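Local coordinates for endo-N-acetyl-beta-D-glucosaminidase (Hypocrea jecorina, PDB 4AC1), which hydrolyses the bond between the two core N-acetylglucosamines of N-linked glycans, as a family 18 glycoside hydrolase, and deglycosylates the cellulases of its own fungus, at residues P24-K29 with K72-K77; C39-H42 with V48-L51; Q109-I114 with R143-P148; A198-Y203 with I239-S244; A218-T223 with G228-S233. All coordinates share one frame; numbering follows the deposited sequence.

Contact 1 of 5, residues P24-K29 with K72-K77; sequences PLITEK and KQAGVK
In the (beta/alpha)8 barrel of this family 18 enzyme, I26 of the short helix 24-27 packs on A74 and V76, which lie in the turn that ends helix 62-73 and leads into strand 77-83. The contact is small and wholly apolar, carried by one branched side chain. I26 holds CG1 between its backbone N and carbonyl carbon (chi1 60°), and this spreads its two arms so that both reach A74. Its CD1 lies 3.7 Å from A74 CB, while the other branch, I26 CG2, comes within 3.8 Å of the same A74 CB. The single methyl of A74 thus nests between two carbons of I26, a place where a small side chain lets the backbones draw near, with the CA atoms of I26 and A74 6.9 Å apart. The CG2 branch of I26 does double duty, since it also meets V76 CG2 at 3.7 Å, the two chains crossing obliquely. V76 can offer that methyl because its CG1 is anti to the backbone N (chi1 179°), leaving CG2 on the side facing I26.

Between these two partners the chain reverses in a Schellman motif: G75 has a positive phi of 103°, a conformation suited to glycine, and G75 N bonds back to K72 O at 2.9 Å. I26 also rests on T70 and M71 of helix 62-73, so it covers the C-terminal end of that helix. Beside it, L25 and V76 both pack on L36 of strand 35-42, and L25 reaches A272 of helix 270-279.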
# COMPACT_ATOMS: atom_id res chain seq x y z
N PRO A 24 1.44 16.52 -9.40
CA PRO A 24 2.04 17.46 -8.44
C PRO A 24 3.02 16.78 -7.48
O PRO A 24 3.92 17.43 -6.97
CB PRO A 24 0.84 18.01 -7.69
CG PRO A 24 -0.25 18.00 -8.74
CD PRO A 24 -0.03 16.68 -9.45
N LEU A 25 2.85 15.48 -7.27
CA LEU A 25 3.76 14.72 -6.41
C LEU A 25 5.19 14.66 -6.93
O LEU A 25 6.11 14.39 -6.15
CB LEU A 25 3.22 13.30 -6.19
CG LEU A 25 2.01 13.23 -5.28
CD1 LEU A 25 1.35 11.87 -5.39
CD2 LEU A 25 2.39 13.53 -3.82
N ILE A 26 5.37 14.91 -8.23
CA ILE A 26 6.72 14.99 -8.80
C ILE A 26 7.11 16.37 -9.29
O ILE A 26 8.29 16.61 -9.56
CB ILE A 26 6.98 13.94 -9.94
CG1 ILE A 26 6.01 14.14 -11.11
CG2 ILE A 26 6.96 12.52 -9.38
CD1 ILE A 26 6.43 13.47 -12.42
N THR A 27 6.16 17.28 -9.42
CA THR A 27 6.46 18.61 -9.96
C THR A 27 6.61 19.67 -8.88
O THR A 27 7.41 20.59 -9.02
CB THR A 27 5.42 19.10 -10.99
OG1 THR A 27 4.13 19.18 -10.37
CG2 THR A 27 5.38 18.17 -12.21
N GLU A 28 5.86 19.53 -7.78
CA GLU A 28 6.00 20.48 -6.67
C GLU A 28 7.31 20.25 -5.92
O GLU A 28 7.81 19.13 -5.85
CB GLU A 28 4.80 20.41 -5.73
CG GLU A 28 3.46 20.76 -6.37
CD GLU A 28 3.29 22.24 -6.64
OE1 GLU A 28 3.88 23.06 -5.90
OE2 GLU A 28 2.56 22.58 -7.59
N LYS A 29 7.90 21.31 -5.37
CA LYS A 29 9.25 21.20 -4.82
C LYS A 29 9.30 20.45 -3.50
O LYS A 29 8.33 20.45 -2.73
CB LYS A 29 9.91 22.58 -4.68
CG LYS A 29 9.02 23.67 -4.13
CD LYS A 29 8.36 24.44 -5.26
CE LYS A 29 7.02 25.00 -4.83
NZ LYS A 29 6.08 23.90 -4.46
N LYS A 72 6.82 7.30 -13.56
CA LYS A 72 7.94 6.38 -13.68
C LYS A 72 9.20 7.05 -14.25
O LYS A 72 10.30 6.81 -13.75
CB LYS A 72 7.56 5.14 -14.50
CG LYS A 72 6.58 4.25 -13.76
CD LYS A 72 6.27 2.93 -14.47
CE LYS A 72 5.21 3.12 -15.53
NZ LYS A 72 4.73 1.80 -16.09
N GLN A 73 9.04 7.94 -15.23
CA GLN A 73 10.17 8.72 -15.73
C GLN A 73 10.89 9.51 -14.63
O GLN A 73 12.11 9.65 -14.64
CB GLN A 73 9.74 9.65 -16.86
CG GLN A 73 10.91 10.27 -17.61
CD GLN A 73 10.51 11.07 -18.84
OE1 GLN A 73 9.40 10.94 -19.36
NE2 GLN A 73 11.43 11.91 -19.32
N ALA A 74 10.12 10.05 -13.69
CA ALA A 74 10.69 10.81 -12.59
C ALA A 74 11.34 9.93 -11.52
O ALA A 74 11.95 10.44 -10.58
CB ALA A 74 9.63 11.70 -11.96
N GLY A 75 11.22 8.61 -11.66
CA GLY A 75 11.85 7.68 -10.73
C GLY A 75 10.93 7.04 -9.70
O GLY A 75 11.41 6.27 -8.85
N VAL A 76 9.64 7.34 -9.77
CA VAL A 76 8.64 6.75 -8.88
C VAL A 76 8.33 5.35 -9.35
O VAL A 76 8.21 5.11 -10.55
CB VAL A 76 7.35 7.60 -8.84
CG1 VAL A 76 6.30 6.98 -7.92
CG2 VAL A 76 7.67 9.02 -8.40
N LYS A 77 8.20 4.41 -8.42
CA LYS A 77 7.72 3.07 -8.77
C LYS A 77 6.20 3.07 -8.68
O LYS A 77 5.63 3.44 -7.63
CB LYS A 77 8.32 2.02 -7.83
CG LYS A 77 9.84 1.96 -7.79
CD LYS A 77 10.47 1.72 -9.14
CE LYS A 77 11.98 1.75 -9.04
NZ LYS A 77 12.61 0.79 -9.99

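Contact 2 of 5, residues C39-H42 with V48-L51; sequences CSFH and VVHL. With ZN (zinc ion), chain N; ZN (zinc ion), chain L.
L51 directs CG anti to its backbone N (chi1 174°) and F41 holds its ring beside its own N (chi1 -72°), which brings one methyl of the leucine over the phenyl face. L51 CD1 sits 4.0 Å from the centroid of the F41 ring, only 10° off the normal, a CH-pi contact near the ring centre. The same L51 CD1 is also 3.5 Å from C39 C, so it fills the angle between ring and backbone. V49 comes to the ring edge instead, its CG1 being 3.7 Å from F41 CD1 and close to the ring plane.

The two segments form a beta hairpin at the end of barrel strand 35-42, with the short strand 50-51 running antiparallel to it. F41 and L51 are a non-hydrogen-bonded pair on one face, while H42 and H50 are the hydrogen-bonded pair on the other: H42 N reaches H50 O at 2.8 Å, and H50 N returns to H42 O at 3.1 Å. A cis peptide precedes S40, whose OG bonds to Q10. W65 of helix 62-73 packs on both F41 and L51, closing the apolar side.

The imidazole of H50 leads away from the hairpin. Its ND1 donates, within the ring plane, to V48 O at 2.9 Å, which fixes the ring rotation and leaves NE2 for metal. H50 NE2 binds zinc at 2.1 Å in one of two modelled positions, too close together to be filled at once; waters are its other modelled ligands.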
# COMPACT_ATOMS: atom_id res chain seq x y z
N CYS A 39 -5.07 2.20 -6.69
CA CYS A 39 -5.96 1.31 -5.96
C CYS A 39 -7.41 1.80 -6.03
O CYS A 39 -7.64 2.93 -6.47
CB CYS A 39 -5.51 1.18 -4.50
SG CYS A 39 -5.49 2.73 -3.54
N SER A 40 -8.40 1.00 -5.63
CA SER A 40 -8.25 -0.40 -5.25
C SER A 40 -8.74 -1.31 -6.37
O SER A 40 -9.87 -1.19 -6.85
CB SER A 40 -9.04 -0.71 -3.98
OG SER A 40 -8.57 0.06 -2.89
N PHE A 41 -7.88 -2.23 -6.79
CA PHE A 41 -8.29 -3.30 -7.70
C PHE A 41 -9.19 -4.28 -6.95
O PHE A 41 -9.01 -4.54 -5.76
CB PHE A 41 -7.07 -4.00 -8.32
CG PHE A 41 -6.34 -3.16 -9.35
CD1 PHE A 41 -6.71 -3.21 -10.69
CD2 PHE A 41 -5.29 -2.33 -8.97
CE1 PHE A 41 -6.03 -2.45 -11.65
CE2 PHE A 41 -4.61 -1.56 -9.92
CZ PHE A 41 -4.98 -1.62 -11.26
N HIS A 42 -10.18 -4.80 -7.68
CA HIS A 42 -11.18 -5.73 -7.16
C HIS A 42 -11.31 -6.93 -8.08
O HIS A 42 -11.52 -6.77 -9.29
CB HIS A 42 -12.55 -5.05 -7.09
CG HIS A 42 -12.56 -3.79 -6.29
ND1 HIS A 42 -12.20 -3.75 -4.96
CD2 HIS A 42 -12.91 -2.52 -6.62
CE1 HIS A 42 -12.31 -2.51 -4.51
NE2 HIS A 42 -12.74 -1.75 -5.50
N VAL A 48 -14.96 -9.25 -14.36
CA VAL A 48 -13.60 -8.87 -14.72
C VAL A 48 -13.04 -7.98 -13.62
O VAL A 48 -13.79 -7.38 -12.85
CB VAL A 48 -13.51 -8.12 -16.10
CG1 VAL A 48 -14.00 -9.02 -17.23
CG2 VAL A 48 -14.29 -6.79 -16.06
N VAL A 49 -11.72 -7.90 -13.56
CA VAL A 49 -11.06 -7.02 -12.61
C VAL A 49 -11.57 -5.58 -12.81
O VAL A 49 -11.71 -5.11 -13.95
CB VAL A 49 -9.54 -7.08 -12.77
CG1 VAL A 49 -8.83 -5.96 -12.01
CG2 VAL A 49 -9.04 -8.44 -12.36
N HIS A 50 -11.89 -4.92 -11.70
CA HIS A 50 -12.20 -3.51 -11.69
C HIS A 50 -11.13 -2.75 -10.92
O HIS A 50 -10.55 -3.28 -9.96
CB HIS A 50 -13.56 -3.28 -11.03
CG HIS A 50 -14.72 -3.55 -11.93
ND1 HIS A 50 -14.92 -4.76 -12.56
CD2 HIS A 50 -15.75 -2.75 -12.33
CE1 HIS A 50 -16.02 -4.71 -13.28
NE2 HIS A 50 -16.55 -3.50 -13.16
N LEU A 51 -10.87 -1.52 -11.34
CA LEU A 51 -10.17 -0.54 -10.53
C LEU A 51 -11.27 0.36 -10.02
O LEU A 51 -11.86 1.13 -10.79
CB LEU A 51 -9.15 0.23 -11.37
CG LEU A 51 -8.43 1.38 -10.66
CD1 LEU A 51 -7.74 0.90 -9.36
CD2 LEU A 51 -7.42 2.03 -11.60
ZN ZN N . -18.80 -2.82 -13.30
ZN ZN L . -18.27 -2.98 -14.18
O HOH W 1 -20.37 -2.71 -14.59
O HOH W 2 -17.89 -1.10 -14.27
O HOH W 3 -18.19 -3.78 -16.01

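Contact 3 of 5, residues Q109-I114 with R143-P148; sequences QLRDAI and RADFGP
Helices 100-116 and 132-146 come nearest at the CA atoms of R111 and D145, 8.3 Å apart, and the ring of F146 fills the space between them. F146 enters between R111 and I114, which are three residues apart on one helical turn. The far end of the ring makes the contact: F146 CZ meets the aliphatic R111 CG at 3.6 Å, and F146 CE1 meets I114 CG2 at 3.5 Å. R111 CA lies at the ring edge, in its plane, so the phenyl pushes edgewise against the helix backbone. A large flat side chain suits this groove because it reaches across without demanding polar partners.

The chain of R111 starts extended and bends at chi3 (63°), which carries the guanidinium back over its own helix, where NH2 forms a salt bridge with D112 OD1 at 3.3 Å; the carboxylate oxygen is approached from above its plane. R111 NH1 points to a water, 2.8 Å away, that donates in turn to D145 OD2. This relay stands in for a direct bridge, as R111 NH1 and D145 OD2 are 4.9 Å apart. D145 OD2 is otherwise held by Y107 and R141.

The helix ends with F146; G147 follows with positive phi (87°), and its O accepts from R143 NH1 at 2.7 Å in the conformer given. Around the ring, Y107 and V115 of helix 100-116 pack against F146, and F150, just before strand 151-154, stacks on it. The contact therefore joins two successive outer helices of the barrel, which flank strand 121-125 in the chain.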
# COMPACT_ATOMS: atom_id res chain seq x y z
N GLN A 109 -6.42 -13.21 -14.21
CA GLN A 109 -6.90 -11.84 -14.36
C GLN A 109 -6.00 -10.82 -13.66
O GLN A 109 -5.70 -9.75 -14.21
CB GLN A 109 -8.32 -11.70 -13.84
CG GLN A 109 -9.41 -12.42 -14.65
CD GLN A 109 -10.79 -12.14 -14.09
OE1 GLN A 109 -10.92 -11.75 -12.93
NE2 GLN A 109 -11.82 -12.32 -14.90
N LEU A 110 -5.57 -11.14 -12.44
CA LEU A 110 -4.66 -10.25 -11.70
C LEU A 110 -3.32 -10.12 -12.42
O LEU A 110 -2.82 -9.01 -12.62
CB LEU A 110 -4.47 -10.75 -10.26
CG LEU A 110 -3.54 -9.92 -9.35
CD1 LEU A 110 -4.08 -8.50 -9.15
CD2 LEU A 110 -3.32 -10.63 -8.02
N ARG A 111 -2.75 -11.25 -12.83
CA ARG A 111 -1.50 -11.28 -13.58
C ARG A 111 -1.62 -10.45 -14.85
O ARG A 111 -0.75 -9.62 -15.16
CB ARG A 111 -1.13 -12.74 -13.90
CG ARG A 111 0.09 -12.92 -14.78
CD ARG A 111 0.10 -14.27 -15.51
NE ARG A 111 -1.04 -14.39 -16.42
CZ ARG A 111 -1.84 -15.44 -16.49
NH1 ARG A 111 -1.63 -16.51 -15.72
NH2 ARG A 111 -2.86 -15.44 -17.34
N ASP A 112 -2.72 -10.66 -15.59
CA ASP A 112 -2.96 -9.93 -16.84
C ASP A 112 -3.07 -8.42 -16.62
O ASP A 112 -2.61 -7.66 -17.45
CB ASP A 112 -4.23 -10.43 -17.54
CG ASP A 112 -4.07 -11.80 -18.18
OD1 ASP A 112 -2.94 -12.31 -18.25
OD2 ASP A 112 -5.10 -12.35 -18.61
N ALA A 113 -3.68 -8.01 -15.52
CA ALA A 113 -3.82 -6.58 -15.23
C ALA A 113 -2.45 -5.98 -14.93
O ALA A 113 -2.12 -4.88 -15.40
CB ALA A 113 -4.78 -6.36 -14.09
N ILE A 114 -1.64 -6.69 -14.15
CA ILE A 114 -0.29 -6.24 -13.87
C ILE A 114 0.51 -6.01 -15.17
O ILE A 114 1.21 -4.99 -15.32
CB ILE A 114 0.44 -7.22 -12.94
CG1 ILE A 114 -0.20 -7.19 -11.54
CG2 ILE A 114 1.92 -6.91 -12.89
CD1 ILE A 114 0.10 -8.41 -10.70
N ARG A 143 5.60 -14.11 -7.20
CA ARG A 143 7.06 -14.09 -7.21
C ARG A 143 7.61 -14.97 -8.35
O ARG A 143 8.56 -14.60 -9.04
CB ARG A 143 7.58 -14.55 -5.84
CG ARG A 143 9.05 -14.30 -5.55
CD ARG A 143 9.49 -12.89 -5.91
NE ARG A 143 9.09 -11.87 -4.93
CZ ARG A 143 9.13 -10.57 -5.20
NH1 ARG A 143 9.52 -10.17 -6.40
NH2 ARG A 143 8.77 -9.67 -4.30
N ALA A 144 7.00 -16.13 -8.53
CA ALA A 144 7.39 -17.05 -9.59
C ALA A 144 7.19 -16.44 -10.98
O ALA A 144 8.08 -16.51 -11.82
CB ALA A 144 6.64 -18.39 -9.46
N ASP A 145 6.03 -15.82 -11.20
CA ASP A 145 5.69 -15.29 -12.52
C ASP A 145 6.36 -13.98 -12.88
O ASP A 145 6.66 -13.73 -14.06
CB ASP A 145 4.18 -15.12 -12.66
CG ASP A 145 3.44 -16.44 -12.68
OD1 ASP A 145 4.08 -17.52 -12.72
OD2 ASP A 145 2.20 -16.40 -12.69
N PHE A 146 6.58 -13.12 -11.89
CA PHE A 146 7.05 -11.76 -12.16
C PHE A 146 8.52 -11.50 -11.83
O PHE A 146 9.02 -10.40 -12.11
CB PHE A 146 6.13 -10.71 -11.52
CG PHE A 146 4.81 -10.60 -12.20
CD1 PHE A 146 4.67 -9.88 -13.39
CD2 PHE A 146 3.70 -11.25 -11.69
CE1 PHE A 146 3.45 -9.80 -14.03
CE2 PHE A 146 2.47 -11.17 -12.32
CZ PHE A 146 2.34 -10.44 -13.50
N GLY A 147 9.21 -12.47 -11.24
CA GLY A 147 10.62 -12.31 -10.95
C GLY A 147 10.92 -11.65 -9.61
O GLY A 147 10.02 -11.18 -8.89
N PRO A 148 12.20 -11.62 -9.25
CA PRO A 148 12.62 -11.21 -7.93
C PRO A 148 12.54 -9.70 -7.70
O PRO A 148 12.55 -9.28 -6.55
CB PRO A 148 14.08 -11.69 -7.85
CG PRO A 148 14.52 -11.75 -9.29
CD PRO A 148 13.32 -12.19 -10.04
O HOH W 4 0.85 -17.48 -14.84

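Contact 4 of 5, residues A198-Y203 with I239-S244; sequences ADTSDY and IVSLVS
One face of the Y203 ring is covered by L242, whose CD1 stands 3.9 Å from the ring centroid and 20° off the normal, a CH-pi contact displaced toward the CG side of the ring. The other methyl, L242 CD2, lies 3.7 Å from Y203 CD1, so both tips of the leucine bear on the tyrosine. With CG anti to its carbonyl carbon (chi1 -65°), L242 projects its forked end across to segment 198-203, where CD2 also touches T200 CG2 at 3.7 Å. Leucine suits the place because its forked end covers the ring with one methyl and fills the angle between Y203 and T200 with the other.

T200 CG2 serves as the apolar end of its residue: besides L242 it touches S241 CB at 3.6 Å, the serine being modelled in two conformers. T200 OG1 turns elsewhere, toward a weak bond with D204.

D199 precedes the turn that leads into helix 201-208. Its OD1 accepts from S201 N at 3.0 Å, a capping bond, and also from S201 OG in the conformer given; both donors approach from the same face of the carboxylate.

The buried hydroxyl end of Y203 is satisfied by V216 O, at the start of strand 216-221, so the ring spans from the outer helices to the barrel strand. Y246 of helix 232-246 and I249 beyond it also pack on Y203, while V240, on the same helix, neighbours the glycan of N236.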
# COMPACT_ATOMS: atom_id res chain seq x y z
N ALA A 198 2.06 7.79 17.58
CA ALA A 198 2.22 8.91 18.53
C ALA A 198 3.40 8.71 19.50
O ALA A 198 3.88 9.67 20.09
CB ALA A 198 0.93 9.19 19.29
N ASP A 199 3.83 7.46 19.67
CA ASP A 199 5.12 7.14 20.31
C ASP A 199 5.72 5.91 19.64
O ASP A 199 5.10 5.30 18.76
CB ASP A 199 4.99 6.99 21.85
CG ASP A 199 4.08 5.85 22.27
OD1 ASP A 199 4.07 4.77 21.64
OD2 ASP A 199 3.38 6.03 23.30
N THR A 200 6.92 5.53 20.06
CA THR A 200 7.63 4.43 19.42
C THR A 200 7.18 3.04 19.84
O THR A 200 7.66 2.05 19.28
CB THR A 200 9.12 4.51 19.75
OG1 THR A 200 9.30 4.43 21.17
CG2 THR A 200 9.73 5.78 19.23
N SER A 201 6.29 2.93 20.83
CA SER A 201 6.06 1.64 21.47
C SER A 201 5.55 0.56 20.52
O SER A 201 6.06 -0.58 20.54
CB SER A 201 5.16 1.77 22.71
OG SER A 201 3.87 2.24 22.37
N ASP A 202 4.58 0.90 19.68
CA ASP A 202 4.03 -0.09 18.75
C ASP A 202 5.04 -0.55 17.69
O ASP A 202 5.22 -1.76 17.48
CB ASP A 202 2.74 0.43 18.10
CG ASP A 202 1.61 0.61 19.12
OD1 ASP A 202 1.75 0.17 20.28
OD2 ASP A 202 0.56 1.19 18.78
N TYR A 203 5.71 0.40 17.05
CA TYR A 203 6.73 0.09 16.07
C TYR A 203 7.82 -0.80 16.70
O TYR A 203 8.22 -1.81 16.12
CB TYR A 203 7.32 1.38 15.47
CG TYR A 203 8.11 1.20 14.19
CD1 TYR A 203 9.41 0.70 14.21
CD2 TYR A 203 7.55 1.54 12.96
CE1 TYR A 203 10.12 0.53 13.03
CE2 TYR A 203 8.26 1.38 11.77
CZ TYR A 203 9.55 0.89 11.83
OH TYR A 203 10.29 0.70 10.69
N ILE A 239 9.35 9.39 14.60
CA ILE A 239 10.31 8.92 13.61
C ILE A 239 11.75 9.30 13.98
O ILE A 239 12.66 8.48 13.82
CB ILE A 239 9.92 9.38 12.19
CG1 ILE A 239 8.72 8.55 11.72
CG2 ILE A 239 11.10 9.24 11.22
CD1 ILE A 239 8.12 8.99 10.39
N VAL A 240 11.96 10.51 14.50
CA VAL A 240 13.28 10.91 15.03
C VAL A 240 13.80 9.86 16.02
O VAL A 240 14.95 9.42 15.94
CB VAL A 240 13.28 12.34 15.65
CG1 VAL A 240 14.60 12.63 16.37
CG2 VAL A 240 13.05 13.37 14.57
N SER A 241 12.93 9.45 16.95
CA SER A 241 13.31 8.45 17.94
C SER A 241 13.60 7.08 17.31
O SER A 241 14.59 6.44 17.64
CB SER A 241 12.23 8.33 19.01
OG SER A 241 12.58 7.37 19.98
N LEU A 242 12.73 6.64 16.39
CA LEU A 242 12.94 5.36 15.72
C LEU A 242 14.26 5.31 14.95
O LEU A 242 14.98 4.32 15.05
CB LEU A 242 11.78 5.04 14.76
CG LEU A 242 10.42 4.81 15.43
CD1 LEU A 242 9.34 4.69 14.37
CD2 LEU A 242 10.45 3.59 16.32
N VAL A 243 14.56 6.38 14.21
CA VAL A 243 15.80 6.47 13.44
C VAL A 243 17.03 6.41 14.36
O VAL A 243 18.05 5.80 14.03
CB VAL A 243 15.78 7.73 12.52
CG1 VAL A 243 17.17 8.09 11.99
CG2 VAL A 243 14.79 7.51 11.37
N SER A 244 16.92 7.01 15.55
CA SER A 244 18.01 6.95 16.54
C SER A 244 18.28 5.51 17.01
O SER A 244 19.41 5.15 17.36
CB SER A 244 17.76 7.89 17.71
OG SER A 244 16.90 7.32 18.67

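Contact 5 of 5, residues A218-T223 with G228-S233; sequences AGQLTT and GWIPTS
W229 lays its indole obliquely against the backbone of 221-223: CD1 comes within 3.3 Å of T223 C and 3.4 Å of L221 O. Its CG is anti to the backbone N (chi1 175°), which swings the ring toward this turn, and P231 N lies over one ring face. W229 NE1 stays 3.9 Å from T222 O, and a water in the ring plane, 3.0 Å from NE1, accepts from it and donates to T222 O. A tryptophan suits the place, giving a broad apolar surface and one N-H at its rim.

The contact belongs to the beta-alpha-beta unit of strand 216-221, helix 232-246 and strand 251-255. It lies where the C-terminal end of the first strand runs into the loop before the helix, the end that forms the active-site face in barrels of this family. The nearest atom of the L221 side chain is about 7 Å from a bound zinc ion. G228 begins the returning segment with positive phi (92°), which suits glycine.

Deeper in, Q220 bends at chi2 (-75°), bringing its OE1 to 3.4 Å from I230 CG1, an aliphatic contact, while waters serve as its polar partners. A water 2.8 Å from Q220 OE1 can also donate to I230 O, though its acceptors outnumber its protons; a second accepts from I230 N near L221 O. Q220 NE2 bonds to G219 O at 3.0 Å, consistent with this orientation of the amide.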
# COMPACT_ATOMS: atom_id res chain seq x y z
N ALA A 218 5.62 2.78 8.19
CA ALA A 218 4.64 3.39 9.09
C ALA A 218 3.48 4.02 8.34
O ALA A 218 3.61 5.12 7.78
CB ALA A 218 5.31 4.40 9.97
N GLY A 219 2.36 3.32 8.31
CA GLY A 219 1.17 3.81 7.64
C GLY A 219 0.43 4.85 8.45
O GLY A 219 0.27 4.70 9.67
N GLN A 220 -0.05 5.86 7.75
CA GLN A 220 -0.72 7.02 8.34
C GLN A 220 -1.94 7.45 7.53
O GLN A 220 -1.91 7.50 6.30
CB GLN A 220 0.24 8.21 8.37
CG GLN A 220 1.40 8.03 9.35
CD GLN A 220 0.94 8.22 10.78
OE1 GLN A 220 0.88 9.34 11.26
NE2 GLN A 220 0.61 7.12 11.45
N LEU A 221 -3.02 7.76 8.24
CA LEU A 221 -4.10 8.50 7.62
C LEU A 221 -3.62 9.92 7.28
O LEU A 221 -2.94 10.56 8.09
CB LEU A 221 -5.32 8.58 8.56
CG LEU A 221 -6.04 7.27 8.86
CD1 LEU A 221 -7.17 7.52 9.85
CD2 LEU A 221 -6.59 6.61 7.61
N THR A 222 -3.97 10.41 6.10
CA THR A 222 -3.59 11.76 5.70
C THR A 222 -4.57 12.82 6.19
O THR A 222 -4.28 14.02 6.14
CB THR A 222 -3.44 11.88 4.19
OG1 THR A 222 -4.70 11.58 3.58
CG2 THR A 222 -2.35 10.93 3.66
N THR A 223 -5.74 12.37 6.65
CA THR A 223 -6.78 13.26 7.19
C THR A 223 -7.39 12.58 8.41
O THR A 223 -7.24 11.38 8.58
CB THR A 223 -7.95 13.48 6.20
OG1 THR A 223 -8.74 12.29 6.14
CG2 THR A 223 -7.47 13.85 4.81
N GLY A 228 -7.65 7.37 14.50
CA GLY A 228 -6.23 7.22 14.67
C GLY A 228 -5.34 8.19 13.89
O GLY A 228 -4.14 7.98 13.84
N TRP A 229 -5.91 9.25 13.30
CA TRP A 229 -5.07 10.30 12.71
C TRP A 229 -4.26 11.01 13.79
O TRP A 229 -4.77 11.27 14.89
CB TRP A 229 -5.91 11.31 11.93
CG TRP A 229 -5.16 12.50 11.39
CD1 TRP A 229 -4.59 12.64 10.15
CD2 TRP A 229 -4.91 13.74 12.08
NE1 TRP A 229 -4.00 13.87 10.02
CE2 TRP A 229 -4.19 14.58 11.18
CE3 TRP A 229 -5.24 14.24 13.35
CZ2 TRP A 229 -3.77 15.86 11.53
CZ3 TRP A 229 -4.82 15.52 13.69
CH2 TRP A 229 -4.11 16.32 12.78
N ILE A 230 -3.01 11.34 13.48
CA ILE A 230 -2.19 12.19 14.35
C ILE A 230 -1.53 13.29 13.52
O ILE A 230 -1.27 13.10 12.32
CB ILE A 230 -1.12 11.37 15.12
CG1 ILE A 230 -0.06 10.78 14.17
CG2 ILE A 230 -1.79 10.27 15.96
CD1 ILE A 230 1.10 10.10 14.86
N PRO A 231 -1.22 14.44 14.15
CA PRO A 231 -0.51 15.50 13.46
C PRO A 231 0.84 15.03 12.95
O PRO A 231 1.48 14.19 13.59
CB PRO A 231 -0.32 16.57 14.55
CG PRO A 231 -1.27 16.25 15.62
CD PRO A 231 -1.53 14.79 15.55
N THR A 232 1.29 15.57 11.83
CA THR A 232 2.61 15.25 11.29
C THR A 232 3.75 15.58 12.26
O THR A 232 4.78 14.91 12.25
CB THR A 232 2.87 15.88 9.89
OG1 THR A 232 2.64 17.29 9.94
CG2 THR A 232 1.95 15.24 8.85
N SER A 233 3.55 16.60 13.11
CA SER A 233 4.53 16.93 14.14
C SER A 233 4.72 15.77 15.12
O SER A 233 5.84 15.52 15.58
CB SER A 233 4.12 18.20 14.89
OG SER A 233 2.88 18.00 15.55
O HOH W 5 -2.10 10.16 10.83
O HOH W 6 0.61 12.02 10.52
O HOH W 7 -2.76 7.55 11.12
O HOH W 8 -2.11 14.71 7.86

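How the contacts relate
Contact 2 is the buried one of the five and alone has backbone bonds joining its segments directly; contact 5, partly buried on the same sheet, replaces such bonds with waters. Contacts 1, 3 and 4 lie farther out, among helices and the turns that end or begin them, and rely on apolar side chains, with polar groups kept to the margins. Contact 2 is nested within the chain loop closed by contact 1, and contact 5 within that of contact 4. Contacts 4 and 5 share helix 232-246 and touch where A198 meets I230. Across the barrel, contacts 2 and 3 adjoin through V49 and Q109. Aromatic rings recur in contacts 2 to 5, but contact 1 has none.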